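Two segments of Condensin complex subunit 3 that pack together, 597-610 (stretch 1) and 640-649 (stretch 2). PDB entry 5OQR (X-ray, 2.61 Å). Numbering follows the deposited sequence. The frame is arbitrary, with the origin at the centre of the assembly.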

# COMPACT_ATOMS: atom_id res chain seq x y z
N LEU A 597 18.75 8.11 16.47
CA LEU A 597 20.02 8.54 17.03
C LEU A 597 20.69 9.68 16.28
O LEU A 597 21.58 10.32 16.84
CB LEU A 597 21.00 7.36 17.08
CG LEU A 597 21.20 6.64 18.42
CD1 LEU A 597 19.88 6.33 19.11
CD2 LEU A 597 21.99 5.36 18.20
N HIS A 598 20.29 9.96 15.04
CA HIS A 598 21.06 10.82 14.15
C HIS A 598 22.50 10.31 14.08
O HIS A 598 23.46 10.99 14.44
CB HIS A 598 21.02 12.28 14.59
CG HIS A 598 19.73 12.98 14.26
ND1 HIS A 598 19.22 13.02 12.98
CD2 HIS A 598 18.86 13.66 15.03
CE1 HIS A 598 18.09 13.70 12.98
NE2 HIS A 598 17.84 14.09 14.21
N TYR A 599 22.62 9.08 13.59
CA TYR A 599 23.89 8.35 13.59
C TYR A 599 24.58 8.58 12.25
O TYR A 599 24.40 7.82 11.30
CB TYR A 599 23.64 6.87 13.85
CG TYR A 599 24.88 6.00 13.86
CD1 TYR A 599 25.73 5.98 14.96
CD2 TYR A 599 25.20 5.20 12.78
CE1 TYR A 599 26.86 5.19 14.97
CE2 TYR A 599 26.33 4.41 12.78
CZ TYR A 599 27.15 4.41 13.88
OH TYR A 599 28.28 3.62 13.90
N ARG A 600 25.37 9.64 12.18
CA ARG A 600 26.18 9.95 11.00
C ARG A 600 25.30 10.10 9.76
O ARG A 600 25.59 9.54 8.70
CB ARG A 600 27.24 8.87 10.79
CG ARG A 600 27.79 8.27 12.07
CD ARG A 600 28.91 7.30 11.79
NE ARG A 600 30.16 7.98 11.45
CZ ARG A 600 31.24 7.37 10.98
NH1 ARG A 600 32.33 8.07 10.70
NH2 ARG A 600 31.25 6.06 10.80
N ASP A 601 24.22 10.86 9.91
CA ASP A 601 23.25 11.01 8.82
C ASP A 601 23.95 11.33 7.51
O ASP A 601 23.74 10.65 6.50
CB ASP A 601 22.25 12.12 9.15
CG ASP A 601 21.71 12.02 10.55
OD1 ASP A 601 22.47 11.63 11.45
OD2 ASP A 601 20.52 12.33 10.76
N GLU A 602 24.80 12.36 7.52
CA GLU A 602 25.49 12.79 6.31
C GLU A 602 26.17 11.62 5.60
O GLU A 602 26.11 11.51 4.37
CB GLU A 602 26.53 13.87 6.65
CG GLU A 602 26.08 14.90 7.69
CD GLU A 602 26.32 14.45 9.12
OE1 GLU A 602 27.21 13.61 9.35
OE2 GLU A 602 25.60 14.93 10.02
N LEU A 603 26.81 10.74 6.37
CA LEU A 603 27.60 9.67 5.78
C LEU A 603 26.71 8.61 5.14
O LEU A 603 27.06 8.04 4.10
CB LEU A 603 28.51 9.05 6.84
CG LEU A 603 29.49 7.99 6.35
CD1 LEU A 603 30.57 8.60 5.48
CD2 LEU A 603 30.11 7.24 7.53
N PHE A 604 25.56 8.33 5.75
CA PHE A 604 24.68 7.28 5.25
C PHE A 604 23.61 7.80 4.30
O PHE A 604 23.12 7.05 3.46
CB PHE A 604 23.99 6.56 6.42
CG PHE A 604 24.90 5.63 7.17
CD1 PHE A 604 25.26 4.41 6.62
CD2 PHE A 604 25.38 5.97 8.42
CE1 PHE A 604 26.10 3.55 7.30
CE2 PHE A 604 26.21 5.11 9.10
CZ PHE A 604 26.57 3.90 8.55
N LEU A 605 23.24 9.08 4.43
CA LEU A 605 22.13 9.60 3.64
C LEU A 605 22.37 9.43 2.15
O LEU A 605 21.44 9.14 1.39
CB LEU A 605 21.91 11.08 3.99
CG LEU A 605 20.51 11.66 4.14
CD1 LEU A 605 19.48 10.68 4.67
CD2 LEU A 605 20.60 12.86 5.08
N LYS A 606 23.62 9.61 1.70
CA LYS A 606 23.90 9.49 0.27
C LYS A 606 23.90 8.03 -0.18
O LYS A 606 23.20 7.71 -1.15
CB LYS A 606 25.21 10.21 -0.07
CG LYS A 606 25.60 10.17 -1.54
CD LYS A 606 27.11 10.15 -1.70
CE LYS A 606 27.50 10.10 -3.16
NZ LYS A 606 28.86 9.54 -3.36
N PRO A 607 24.64 7.12 0.45
CA PRO A 607 24.51 5.70 0.08
C PRO A 607 23.08 5.18 0.15
O PRO A 607 22.71 4.32 -0.66
CB PRO A 607 25.42 5.00 1.09
CG PRO A 607 26.43 6.01 1.44
CD PRO A 607 25.74 7.32 1.42
N LEU A 608 22.28 5.67 1.09
CA LEU A 608 20.89 5.22 1.18
C LEU A 608 20.11 5.63 -0.06
O LEU A 608 19.41 4.80 -0.67
CB LEU A 608 20.22 5.79 2.43
CG LEU A 608 20.04 4.91 3.66
CD1 LEU A 608 19.15 5.64 4.65
CD2 LEU A 608 19.44 3.56 3.34
N ILE A 609 20.19 6.90 -0.44
CA ILE A 609 19.43 7.39 -1.58
C ILE A 609 19.85 6.68 -2.85
O ILE A 609 19.02 6.33 -3.69
CB ILE A 609 19.59 8.92 -1.70
CG1 ILE A 609 18.90 9.60 -0.51
CG2 ILE A 609 19.01 9.44 -3.02
CD1 ILE A 609 19.07 11.10 -0.46
N ILE A 610 21.15 6.44 -3.01
CA ILE A 610 21.64 5.76 -4.21
C ILE A 610 21.05 4.36 -4.30
O ILE A 610 20.44 3.99 -5.31
CB ILE A 610 23.18 5.74 -4.24
CG1 ILE A 610 23.72 7.15 -4.41
CG2 ILE A 610 23.69 4.82 -5.36
CD1 ILE A 610 25.23 7.26 -4.41
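Stretch 2, residues 640-649: ENQWRIATIF

How does stretch 2 lie on stretch 1? Stretch 2 is helical and runs obliquely across the helix that begins at Asp601, with a signed crossing angle of -65° and a closest axial approach of 9.5 Å. The backbones come nearest where CA of Lys606 lies 6.1 Å from CA of Ile648 and CA of Glu602 lies 6.3 Å from CA of Arg644. Later residues of one helix therefore meet later residues of the other, although the paths diverge strongly. Together the two surfaces bury 464 Å².

Why is Arg644 so extended? Its chi1 is m, while chi2 and chi3 are both t, so the chain reaches past the first turn of the stretch 1 helix to the loop before it. Along the way its aliphatic part packs closely: CB lies 3.6 Å from CD2 of Leu605, and CD lies 3.7 Å from CB of Asp601. The guanidinium then forms a long salt bridge, with NE 4.0 Å from OD2 of Asp601. That oxygen lies over the guanidinium face, so the attraction is one of charge and no N-H points at it. OE2 of Glu602, by contrast, is near the guanidinium plane but 4.3 Å from NE, beyond a salt bridge; the glutamate is poorly ordered.

What holds His598 against stretch 2? His598 leaves the preceding helix with positive phi, and its m rotamer brings ND1 within 2.7 Å of OD2 of Asp601, to which it donates a nearly straight hydrogen bond. This bond links the ring to the start of the next helix. NH2 of Arg644 lies over one ring face, while OD1 of Asn641 sits at the edge, 3.3 Å from CE1. Asn641, also m at chi1, has a CA-to-CB bond directed sideways, but the end of its side chain comes nearer to stretch 1.

How is the apolar end filled? Ile648 adopts p at both chi1 and chi2, and its CD1 reaches 3.8 Å from CA of Lys606 and 3.8 Å from CD1 of Ile609. It thus packs against backbone as well as side chain. Ile609, m then t, extends its CD1 far enough to lie also 4.2 Å from CG2 of Ile645. One turn earlier, Leu605 has both chi angles between wells, yet its CD2 meets CG1 of Ile645 at 4.0 Å. Lys606 starts toward stretch 2, with CB 4.0 Å from CD1 of Ile648, but its largely extended chain carries the amine away, leaving the isoleucine beside its aliphatic base.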

# COMPACT_ATOMS: atom_id res chain seq x y z
N GLU A 640 16.12 20.48 9.71
CA GLU A 640 17.53 20.11 9.63
C GLU A 640 17.73 18.84 8.81
O GLU A 640 18.81 18.64 8.25
CB GLU A 640 18.10 19.92 11.03
CG GLU A 640 18.16 21.18 11.87
CD GLU A 640 16.80 21.60 12.41
OE1 GLU A 640 15.83 20.85 12.21
OE2 GLU A 640 16.71 22.67 13.04
N ASN A 641 16.71 17.98 8.73
CA ASN A 641 16.83 16.77 7.92
C ASN A 641 16.77 17.10 6.43
O ASN A 641 17.49 16.50 5.63
CB ASN A 641 15.75 15.77 8.29
CG ASN A 641 15.97 15.15 9.65
OD1 ASN A 641 17.06 15.23 10.21
ND2 ASN A 641 14.94 14.51 10.18
N GLN A 642 15.91 18.05 6.05
CA GLN A 642 15.86 18.48 4.66
C GLN A 642 17.18 19.12 4.25
O GLN A 642 17.64 18.94 3.12
CB GLN A 642 14.71 19.46 4.45
CG GLN A 642 13.35 18.86 4.75
CD GLN A 642 12.20 19.76 4.34
OE1 GLN A 642 12.06 20.87 4.83
NE2 GLN A 642 11.38 19.28 3.42
N TRP A 643 17.82 19.85 5.17
CA TRP A 643 19.10 20.47 4.87
C TRP A 643 20.17 19.42 4.58
O TRP A 643 20.95 19.57 3.64
CB TRP A 643 19.53 21.36 6.04
CG TRP A 643 20.71 22.23 5.75
CD1 TRP A 643 22.02 21.89 5.85
CD2 TRP A 643 20.68 23.60 5.33
NE1 TRP A 643 22.82 22.96 5.51
CE2 TRP A 643 22.02 24.02 5.19
CE3 TRP A 643 19.66 24.51 5.05
CZ2 TRP A 643 22.35 25.31 4.78
CZ3 TRP A 643 19.99 25.78 4.65
CH2 TRP A 643 21.33 26.17 4.52
N ARG A 644 20.21 18.36 5.38
CA ARG A 644 21.19 17.30 5.16
C ARG A 644 21.01 16.64 3.80
O ARG A 644 21.99 16.20 3.20
CB ARG A 644 21.09 16.25 6.27
CG ARG A 644 21.38 16.77 7.66
CD ARG A 644 21.30 15.64 8.68
NE ARG A 644 21.49 16.12 10.05
CZ ARG A 644 20.52 16.36 10.92
NH1 ARG A 644 19.25 16.17 10.58
NH2 ARG A 644 20.81 16.78 12.14
N ILE A 645 19.78 16.56 3.31
CA ILE A 645 19.53 15.92 2.03
C ILE A 645 19.99 16.81 0.89
O ILE A 645 20.56 16.34 -0.10
CB ILE A 645 18.04 15.54 1.90
CG1 ILE A 645 17.65 14.56 3.01
CG2 ILE A 645 17.76 14.93 0.53
CD1 ILE A 645 16.17 14.32 3.13
N ALA A 646 19.76 18.12 1.01
CA ALA A 646 20.25 19.05 -0.00
C ALA A 646 21.77 19.10 -0.02
O ALA A 646 22.37 19.41 -1.06
CB ALA A 646 19.67 20.44 0.25
N THR A 647 22.42 18.79 1.10
CA THR A 647 23.87 18.87 1.18
C THR A 647 24.55 17.75 0.39
O THR A 647 25.69 17.92 -0.05
CB THR A 647 24.31 18.83 2.64
OG1 THR A 647 23.80 19.99 3.31
CG2 THR A 647 25.83 18.80 2.77
N ILE A 648 23.87 16.62 0.22
CA ILE A 648 24.40 15.51 -0.57
C ILE A 648 23.57 15.25 -1.81
O ILE A 648 23.93 14.39 -2.62
CB ILE A 648 24.51 14.22 0.28
CG1 ILE A 648 23.17 13.84 0.92
CG2 ILE A 648 25.57 14.39 1.35
CD1 ILE A 648 22.31 12.94 0.07
N PHE A 649 22.47 15.98 -1.98
CA PHE A 649 21.63 15.91 -3.17
C PHE A 649 22.44 15.74 -4.46
O PHE A 649 22.30 14.74 -5.17
CB PHE A 649 20.79 17.19 -3.23
CG PHE A 649 19.77 17.21 -4.33
CD1 PHE A 649 20.14 17.43 -5.65
CD2 PHE A 649 18.43 17.04 -4.04
CE1 PHE A 649 19.20 17.46 -6.65
CE2 PHE A 649 17.48 17.07 -5.04
CZ PHE A 649 17.87 17.28 -6.34